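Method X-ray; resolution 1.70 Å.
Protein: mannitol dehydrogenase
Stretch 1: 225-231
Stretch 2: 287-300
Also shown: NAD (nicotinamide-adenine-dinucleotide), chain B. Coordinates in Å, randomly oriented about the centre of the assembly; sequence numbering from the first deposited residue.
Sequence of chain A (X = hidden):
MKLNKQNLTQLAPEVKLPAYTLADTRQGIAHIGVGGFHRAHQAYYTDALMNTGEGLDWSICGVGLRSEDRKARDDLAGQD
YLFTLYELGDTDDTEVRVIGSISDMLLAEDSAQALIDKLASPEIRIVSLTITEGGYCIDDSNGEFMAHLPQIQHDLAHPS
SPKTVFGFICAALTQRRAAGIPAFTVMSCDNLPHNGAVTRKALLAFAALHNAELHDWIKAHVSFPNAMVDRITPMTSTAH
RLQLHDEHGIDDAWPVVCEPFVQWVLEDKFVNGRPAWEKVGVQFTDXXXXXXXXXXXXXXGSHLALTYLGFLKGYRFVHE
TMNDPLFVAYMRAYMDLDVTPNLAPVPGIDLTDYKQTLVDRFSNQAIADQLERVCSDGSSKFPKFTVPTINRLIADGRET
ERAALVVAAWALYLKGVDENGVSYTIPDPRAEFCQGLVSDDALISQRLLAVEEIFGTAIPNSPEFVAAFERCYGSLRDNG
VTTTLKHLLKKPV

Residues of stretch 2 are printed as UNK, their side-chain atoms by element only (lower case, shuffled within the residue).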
ATOM      1  N   PRO A 225      -0.607  16.445  -2.442  1.00 11.30           N
ATOM      2  CA  PRO A 225      -0.239  15.948  -3.775  1.00 12.85           C
ATOM      3  C   PRO A 225      -0.669  14.516  -4.066  1.00 12.35           C
ATOM      4  O   PRO A 225      -0.616  13.646  -3.193  1.00 12.03           O
ATOM      5  CB  PRO A 225       1.299  16.123  -3.810  1.00 10.94           C
ATOM      6  CG  PRO A 225       1.689  15.936  -2.325  1.00 12.06           C
ATOM      7  CD  PRO A 225       0.568  16.744  -1.614  1.00 11.65           C
ATOM      8  N   ASN A 226      -1.164  14.271  -5.281  1.00 11.05           N
ATOM      9  CA  ASN A 226      -1.448  12.900  -5.634  1.00 11.29           C
ATOM     10  C   ASN A 226      -0.135  12.335  -6.138  1.00 10.76           C
ATOM     11  O   ASN A 226       0.743  13.084  -6.552  1.00 11.57           O
ATOM     12  CB  ASN A 226      -2.460  12.792  -6.780  1.00 12.83           C
ATOM     13  CG  ASN A 226      -3.827  13.295  -6.367  1.00 14.40           C
ATOM     14  OD1 ASN A 226      -4.544  12.642  -5.582  1.00 12.79           O
ATOM     15  ND2 ASN A 226      -4.206  14.463  -6.882  1.00 18.30           N
ATOM     16  N   ALA A 227      -0.022  11.009  -6.097  1.00 11.38           N
ATOM     17  CA  ALA A 227       1.185  10.353  -6.600  1.00 12.42           C
ATOM     18  C   ALA A 227       0.900   8.963  -7.099  1.00 13.51           C
ATOM     19  O   ALA A 227      -0.068   8.331  -6.705  1.00 15.10           O
ATOM     20  CB  ALA A 227       2.273  10.239  -5.459  1.00 12.35           C
HETATM   21  N   MSE A 228       1.786   8.499  -7.978  1.00 14.39           N
HETATM   22  CA  MSE A 228       1.772   7.124  -8.374  1.00 13.56           C
HETATM   23  C   MSE A 228       3.056   6.578  -7.727  1.00 13.66           C
HETATM   24  O   MSE A 228       4.152   7.074  -8.032  1.00 14.33           O
HETATM   25  CB  MSE A 228       1.926   6.972  -9.865  1.00 18.46           C
HETATM   26  CG  MSE A 228       1.557   5.571 -10.162  1.00 21.24           C
HETATM   27 SE   MSE A 228       3.101   4.655 -10.565  1.00 43.77          SE
HETATM   28  CE  MSE A 228       2.464   4.970 -12.223  1.00  1.66           C
ATOM     29  N   VAL A 229       2.938   5.602  -6.830  1.00 13.96           N
ATOM     30  CA  VAL A 229       4.111   5.055  -6.148  1.00 13.38           C
ATOM     31  C   VAL A 229       4.198   3.592  -6.507  1.00 14.47           C
ATOM     32  O   VAL A 229       3.192   2.870  -6.445  1.00 16.98           O
ATOM     33  CB  VAL A 229       3.988   5.273  -4.614  1.00 14.07           C
ATOM     34  CG1 VAL A 229       3.917   6.827  -4.361  1.00 14.03           C
ATOM     35  CG2 VAL A 229       2.749   4.547  -4.044  1.00 11.85           C
ATOM     36  N   ASP A 230       5.388   3.124  -6.904  1.00 13.71           N
ATOM     37  CA  ASP A 230       5.437   1.752  -7.370  1.00 13.32           C
ATOM     38  C   ASP A 230       6.757   1.057  -7.031  1.00 13.36           C
ATOM     39  O   ASP A 230       7.801   1.528  -7.459  1.00 13.35           O
ATOM     40  CB  ASP A 230       5.263   1.797  -8.909  1.00 14.29           C
ATOM     41  CG  ASP A 230       4.937   0.430  -9.530  1.00 14.70           C
ATOM     42  OD1 ASP A 230       4.787  -0.528  -8.777  1.00 13.59           O
ATOM     43  OD2 ASP A 230       4.819   0.313 -10.789  1.00 16.41           O
ATOM     44  N   ARG A 231       6.698  -0.013  -6.245  1.00 12.48           N
ATOM     45  CA  ARG A 231       7.882  -0.847  -5.976  1.00 11.51           C
ATOM     46  C   ARG A 231       7.398  -2.031  -5.156  1.00 13.25           C
ATOM     47  O   ARG A 231       6.997  -1.865  -3.999  1.00 11.99           O
ATOM     48  CB  ARG A 231       9.020  -0.120  -5.227  1.00 12.00           C
ATOM     49  CG  ARG A 231      10.248  -1.076  -5.123  1.00 13.28           C
ATOM     50  CD  ARG A 231      11.467  -0.383  -4.500  1.00 12.28           C
ATOM     51  NE  ARG A 231      12.654  -0.886  -5.200  1.00 12.90           N
ATOM     52  CZ  ARG A 231      13.884  -0.424  -5.032  1.00 13.72           C
ATOM     53  NH1 ARG A 231      14.127   0.542  -4.156  1.00 10.90           N
ATOM     54  NH2 ARG A 231      14.867  -0.873  -5.836  1.00 14.38           N
ATOM     55  N   UNK A 287      -0.693  16.484 -13.612  1.00 22.11           N
ATOM     56  CA  UNK A 287      -1.801  15.637 -13.172  1.00 20.93           C
ATOM     57  C   UNK A 287      -1.375  14.148 -13.225  1.00 19.59           C
ATOM     58  O   UNK A 287      -1.252  13.545 -14.279  1.00 18.25           O
ATOM     59  o   UNK A 287      -4.948  14.718 -14.806  1.00 26.77           O
ATOM     60  c   UNK A 287      -4.128  14.881 -13.856  1.00 25.59           C
ATOM     61  c   UNK A 287      -3.021  15.893 -14.068  1.00 22.74           C
ATOM     62  o   UNK A 287      -4.180  14.253 -12.758  1.00 20.26           O
ATOM     63  N   UNK A 288      -1.096  13.580 -12.062  1.00 17.58           N
ATOM     64  CA  UNK A 288      -0.646  12.216 -12.030  1.00 17.55           C
ATOM     65  C   UNK A 288      -1.804  11.207 -12.011  1.00 16.06           C
ATOM     66  O   UNK A 288      -1.571  10.015 -12.154  1.00 15.45           O
ATOM     67  c   UNK A 288       0.275  12.013 -10.754  1.00 17.31           C
ATOM     68  c   UNK A 288       1.180  10.776 -10.908  1.00 21.53           C
ATOM     69  c   UNK A 288      -0.573  11.879  -9.544  1.00 19.80           C
ATOM     70  N   UNK A 289      -3.055  11.665 -11.884  1.00 15.89           N
ATOM     71  CA  UNK A 289      -4.143  10.707 -11.738  1.00 17.19           C
ATOM     72  C   UNK A 289      -4.306   9.646 -12.820  1.00 17.41           C
ATOM     73  O   UNK A 289      -4.567   8.506 -12.495  1.00 17.95           O
ATOM     74  c   UNK A 289      -5.511  11.400 -11.377  1.00 19.00           C
ATOM     75  o   UNK A 289      -5.924  12.290 -12.411  1.00 20.92           O
ATOM     76  c   UNK A 289      -5.345  12.238 -10.080  1.00 21.08           C
ATOM     77  N   UNK A 290      -4.129   9.974 -14.114  1.00 16.25           N
ATOM     78  CA  UNK A 290      -4.312   8.833 -15.013  1.00 17.07           C
ATOM     79  C   UNK A 290      -3.257   7.721 -14.851  1.00 16.33           C
ATOM     80  O   UNK A 290      -3.539   6.551 -15.103  1.00 14.10           O
ATOM     81  c   UNK A 290      -3.597  10.745 -16.246  1.00 20.13           C
ATOM     82  c   UNK A 290      -3.981  11.238 -14.859  1.00 17.48           C
ATOM     83  c   UNK A 290      -4.300   9.467 -16.417  1.00 19.55           C
ATOM     84  N   UNK A 291      -2.052   8.097 -14.419  1.00 14.90           N
ATOM     85  CA  UNK A 291      -0.971   7.140 -14.193  1.00 15.89           C
ATOM     86  C   UNK A 291      -1.276   6.295 -12.946  1.00 14.73           C
ATOM     87  O   UNK A 291      -1.103   5.093 -12.960  1.00 12.40           O
ATOM     88  c   UNK A 291       0.797  10.108 -15.076  1.00 22.30           C
ATOM     89  c   UNK A 291       0.349   7.866 -13.986  1.00 19.32           C
ATOM     90  c   UNK A 291       1.278   8.875 -17.535  1.00 26.02           C
ATOM     91  o   UNK A 291       1.633  11.003 -18.570  1.00 25.49           O
ATOM     92  c   UNK A 291       1.120  10.891 -16.207  1.00 24.59           C
ATOM     93  c   UNK A 291       0.723   8.717 -15.178  1.00 22.76           C
ATOM     94  c   UNK A 291       1.355  10.261 -17.427  1.00 26.53           C
ATOM     95  c   UNK A 291       0.972   8.120 -16.419  1.00 24.11           C
ATOM     96  N   UNK A 292      -1.743   6.936 -11.870  1.00 15.02           N
ATOM     97  CA  UNK A 292      -2.074   6.161 -10.656  1.00 15.38           C
ATOM     98  C   UNK A 292      -3.313   5.295 -10.947  1.00 12.83           C
ATOM     99  O   UNK A 292      -3.401   4.154 -10.488  1.00 13.86           O
ATOM    100  o   UNK A 292      -0.459   5.143  -8.342  1.00 20.91           O
ATOM    101  c   UNK A 292      -1.466   5.367  -7.627  1.00 21.89           C
ATOM    102  c   UNK A 292      -2.323   7.093  -9.451  1.00 15.45           C
ATOM    103  o   UNK A 292      -1.580   4.823  -6.488  1.00 23.26           O
ATOM    104  c   UNK A 292      -2.601   6.328  -8.105  1.00 18.94           C
ATOM    105  N   UNK A 293      -4.279   5.813 -11.712  1.00 14.55           N
ATOM    106  CA  UNK A 293      -5.475   4.999 -12.045  1.00 13.15           C
ATOM    107  C   UNK A 293      -5.038   3.750 -12.805  1.00 14.02           C
ATOM    108  O   UNK A 293      -5.551   2.636 -12.566  1.00 13.85           O
ATOM    109  o   UNK A 293      -8.410   8.903 -12.401  1.00 19.01           O
ATOM    110  c   UNK A 293      -7.247   6.831 -12.120  1.00 13.62           C
ATOM    111  c   UNK A 293      -7.920   7.898 -12.986  1.00 17.78           C
ATOM    112  o   UNK A 293      -7.948   7.725 -14.229  1.00 17.20           O
ATOM    113  c   UNK A 293      -6.467   5.805 -12.919  1.00 14.87           C
ATOM    114  N   UNK A 294      -4.120   3.958 -13.741  1.00 13.34           N
ATOM    115  CA  UNK A 294      -3.555   2.889 -14.557  1.00 12.97           C
ATOM    116  C   UNK A 294      -2.852   1.805 -13.733  1.00 12.73           C
ATOM    117  O   UNK A 294      -3.064   0.585 -13.913  1.00 13.00           O
ATOM    118  c   UNK A 294      -1.798   2.395 -16.319  1.00 19.61           C
ATOM    119 se   UNK A 294      -0.141   3.147 -17.157  1.00 28.40          SE
ATOM    120  c   UNK A 294       1.008   3.212 -15.595  1.00 27.96           C
ATOM    121  c   UNK A 294      -2.516   3.459 -15.533  1.00 17.64           C
ATOM    122  N   UNK A 295      -1.989   2.239 -12.830  1.00 10.81           N
ATOM    123  CA  UNK A 295      -1.259   1.266 -12.024  1.00 13.01           C
ATOM    124  C   UNK A 295      -2.184   0.520 -11.078  1.00 11.28           C
ATOM    125  O   UNK A 295      -2.083  -0.706 -10.905  1.00 12.50           O
ATOM    126  c   UNK A 295       0.606   1.020 -10.348  1.00 17.05           C
ATOM    127  n   UNK A 295       0.660   0.215  -6.765  1.00 14.20           N
ATOM    128  c   UNK A 295      -0.180   1.995 -11.230  1.00 14.53           C
ATOM    129  c   UNK A 295       1.387   0.475  -8.064  1.00 18.32           C
ATOM    130  c   UNK A 295       0.524   1.404  -8.937  1.00 19.12           C
ATOM    131  N   UNK A 296      -3.089   1.249 -10.436  1.00 11.46           N
ATOM    132  CA  UNK A 296      -4.018   0.597  -9.505  1.00 12.08           C
ATOM    133  C   UNK A 296      -4.921  -0.405 -10.270  1.00 13.01           C
ATOM    134  O   UNK A 296      -5.142  -1.548  -9.830  1.00 12.55           O
ATOM    135  c   UNK A 296      -4.080   2.544  -7.859  1.00 14.40           C
ATOM    136  c   UNK A 296      -3.517   1.808  -6.666  1.00 17.23           C
ATOM    137  c   UNK A 296      -4.923   1.632  -8.794  1.00 12.94           C
ATOM    138  c   UNK A 296      -6.011   0.887  -7.993  1.00 14.52           C
ATOM    139  N   UNK A 297      -5.433   0.010 -11.428  1.00 11.96           N
ATOM    140  CA  UNK A 297      -6.337  -0.870 -12.176  1.00 11.95           C
ATOM    141  C   UNK A 297      -5.701  -2.129 -12.726  1.00 11.55           C
ATOM    142  O   UNK A 297      -6.267  -3.234 -12.678  1.00 12.48           O
ATOM    143  N   UNK A 298      -4.508  -1.957 -13.267  1.00 11.44           N
ATOM    144  CA  UNK A 298      -3.774  -3.051 -13.881  1.00 12.30           C
ATOM    145  C   UNK A 298      -2.876  -3.830 -12.940  1.00 12.53           C
ATOM    146  O   UNK A 298      -2.939  -5.056 -12.923  1.00 12.92           O
ATOM    147  c   UNK A 298      -3.756  -1.949 -16.242  1.00 12.22           C
ATOM    148  c   UNK A 298      -2.922  -2.510 -15.069  1.00 11.47           C
ATOM    149  c   UNK A 298      -2.758  -1.295 -17.285  1.00 13.01           C
ATOM    150  c   UNK A 298      -4.582  -3.094 -16.895  1.00 12.81           C
ATOM    151  N   UNK A 299      -2.030  -3.150 -12.171  1.00 11.52           N
ATOM    152  CA  UNK A 299      -1.114  -3.913 -11.307  1.00  9.65           C
ATOM    153  C   UNK A 299      -1.852  -4.429 -10.084  1.00 10.71           C
ATOM    154  O   UNK A 299      -1.934  -5.645  -9.861  1.00 10.69           O
ATOM    155  c   UNK A 299       0.931  -4.142  -8.754  1.00 14.26           C
ATOM    156  c   UNK A 299       0.091  -3.044 -10.892  1.00 11.00           C
ATOM    157  c   UNK A 299       1.275  -3.784 -10.247  1.00 13.04           C
ATOM    158  c   UNK A 299       2.528  -2.857 -10.301  1.00 12.62           C
ATOM    159  N   UNK A 300      -2.449  -3.527  -9.300  1.00 11.73           N
ATOM    160  CA  UNK A 300      -3.134  -4.022  -8.100  1.00 11.22           C
ATOM    161  C   UNK A 300      -4.363  -4.844  -8.430  1.00 10.27           C
ATOM    162  O   UNK A 300      -4.666  -5.804  -7.741  1.00 10.61           O
ATOM    163  c   UNK A 300      -3.450  -2.839  -7.180  1.00 11.35           C
ATOM    164  o   UNK A 300      -1.794  -1.077  -7.296  1.00 12.71           O
ATOM    165  c   UNK A 300      -2.165  -2.118  -6.745  1.00 12.09           C
ATOM    166  n   UNK A 300      -1.469  -2.684  -5.768  1.00 13.21           N
TER
HETATM  167  PA  NAD B1500       3.440  -3.151   6.213  1.00 13.45           P
HETATM  168  O1A NAD B1500       2.510  -4.140   6.697  1.00 14.98           O
HETATM  169  O2A NAD B1500       4.914  -3.367   6.181  1.00 12.44           O
HETATM  170  O5B NAD B1500       3.257  -1.784   7.017  1.00 14.96           O
HETATM  171  C5B NAD B1500       1.934  -1.171   7.112  1.00 16.33           C
HETATM  172  C4B NAD B1500       2.235  -0.004   8.073  1.00 17.10           C
HETATM  173  O4B NAD B1500       0.966   0.758   8.224  1.00 17.37           O
HETATM  174  C3B NAD B1500       2.557  -0.399   9.558  1.00 16.09           C
HETATM  175  O3B NAD B1500       3.505   0.573  10.035  1.00 16.04           O
HETATM  176  C2B NAD B1500       1.187  -0.310  10.247  1.00 18.74           C
HETATM  177  O2B NAD B1500       1.280  -0.134  11.655  1.00 20.22           O
HETATM  178  C1B NAD B1500       0.622   0.937   9.593  1.00 16.89           C
HETATM  179  N9A NAD B1500      -0.798   1.079   9.662  1.00 16.81           N
HETATM  180  C8A NAD B1500      -1.819   0.195   9.379  1.00 16.37           C
HETATM  181  N7A NAD B1500      -3.008   0.733   9.533  1.00 16.65           N
HETATM  182  C5A NAD B1500      -2.740   2.032   9.938  1.00 16.72           C
HETATM  183  C6A NAD B1500      -3.633   3.068  10.231  1.00 15.10           C
HETATM  184  N6A NAD B1500      -4.963   2.998  10.158  1.00 17.97           N
HETATM  185  N1A NAD B1500      -3.102   4.285  10.635  1.00 15.92           N
HETATM  186  C2A NAD B1500      -1.725   4.478  10.736  1.00 17.07           C
HETATM  187  N3A NAD B1500      -0.818   3.470  10.429  1.00 18.60           N
HETATM  188  C4A NAD B1500      -1.391   2.258  10.036  1.00 17.29           C
HETATM  189  O3  NAD B1500       2.929  -2.765   4.761  1.00 12.18           O
HETATM  190  PN  NAD B1500       3.703  -2.172   3.483  1.00 12.57           P
HETATM  191  O1N NAD B1500       4.129  -3.284   2.627  1.00 13.89           O
HETATM  192  O2N NAD B1500       4.734  -1.260   3.984  1.00 13.14           O
HETATM  193  O5D NAD B1500       2.549  -1.432   2.703  1.00 11.96           O
HETATM  194  C5D NAD B1500       1.975  -0.287   3.318  1.00 11.80           C
HETATM  195  C4D NAD B1500       1.247   0.412   2.255  1.00 12.93           C
HETATM  196  O4D NAD B1500       2.095   1.029   1.266  1.00 12.22           O
HETATM  197  C3D NAD B1500       0.169  -0.388   1.438  1.00 13.01           C
HETATM  198  O3D NAD B1500      -1.032  -0.590   2.174  1.00 11.71           O
HETATM  199  C2D NAD B1500       0.045   0.407   0.153  1.00 11.01           C
HETATM  200  O2D NAD B1500      -0.933   1.431   0.269  1.00 10.34           O
HETATM  201  C1D NAD B1500       1.472   0.978  -0.048  1.00 12.25           C
HETATM  202  N1N NAD B1500       2.305   0.218  -0.999  1.00 11.57           N
HETATM  203  C2N NAD B1500       2.903  -1.028  -0.735  1.00 10.99           C
HETATM  204  C3N NAD B1500       3.571  -1.650  -1.758  1.00 13.12           C
HETATM  205  C7N NAD B1500       4.199  -3.032  -1.495  1.00 13.05           C
HETATM  206  O7N NAD B1500       4.613  -3.657  -2.483  1.00 10.18           O
HETATM  207  N7N NAD B1500       4.219  -3.557  -0.288  1.00 10.98           N
HETATM  208  C4N NAD B1500       3.647  -1.042  -3.105  1.00 13.42           C
HETATM  209  C5N NAD B1500       3.053   0.240  -3.308  1.00 12.27           C
HETATM  210  C6N NAD B1500       2.363   0.902  -2.253  1.00 10.18           C

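Position 287 carries two side-chain carbons, the second bearing two oxygens: a carboxylate one methylene from the backbone, Asp 287. Its OD1 accepts from the backbone N of position 289 at 3.0 Å, with an N-H...acceptor angle of 149°, so it caps the turn leading into the helix.

Position 288 has three carbons, one bonded to CA and carrying the other two. This beta-branched, wholly carbon side chain is Val 288. Its CA-to-CB bond points toward the strand segment; CG1 lies 3.5 Å from CB of Asn 226, and CG2 4.0 Å from CB of Met 228, an apolar contact.

At 289 the first carbon carries one oxygen and one carbon, which defines Thr 289. Its OG1 donates to Asp 287 OD1 over 2.6 Å, the same oxygen that accepts from Thr 289 N. The methyl CG2 stands 4.1 Å from ND2 of Asn 226.

Three carbons at 290 close a ring onto the backbone N, so the residue is Pro 290; it has no contact with stretch 1.

Position 291 shows one carbon, then a six-carbon ring bearing an oxygen: Tyr 291. CB faces the strand, 4.0 Å from Met 228 CE, while the ring leads away and its hydroxyl bonds elsewhere in the structure.

Position 292 has three carbons in a row, the third with two oxygens, hence Glu 292. With chi1 t and chi2 p, the chain bends so that its end nears the strand: CD is 3.4 Å from O of Ala 227, and OE2 is 3.7 Å from N of Val 229. Neither approach is a hydrogen bond.

The same atoms recur at 293, Glu 293, but here the CA-to-CB bond points away, and the side chain makes no contact with stretch 1.

Position 294 is unbranched, two carbons, selenium and a terminal carbon: selenomethionine, Met 294. Its CE meets CE of Met 228 at 4.1 Å.

Four carbons in a row ending in nitrogen identify 295 as Lys 295. CE lies 3.4 Å from O of Val 229 and 3.6 Å from OD1 of Asp 230.

Position 296 has four carbons forked at the first, one arm two carbons long: Ile 296. Position 297 has no side-chain atoms and is Gly 297. Position 298, four carbons forked at the second, is Leu 298. None touches stretch 1.

The same fork at 299 gives Leu 299, whose CD1 is 3.6 Å from OD1 of Asp 230. At 300, two carbons, the second carrying one oxygen and one nitrogen, give Asn 300; its OD1 accepts from Lys 295 NZ at 2.8 Å.

The contact is packing without a cross-stretch hydrogen bond. The axes of strand 227-230 and the helix cross at 37°, with a closest approach of 7.1 Å, and together the stretches bury 469 Å². Met 228 contributes most, 99 Å², reaching Val 288, Tyr 291 and Met 294. Beyond it, Lys 295 extends toward the strand end, its CE 3.4 Å from O of Val 229, and its NZ donates to Asn 300 OD1.

Stretch 2, residues 287-300: DVTPYEEMKIGLLN
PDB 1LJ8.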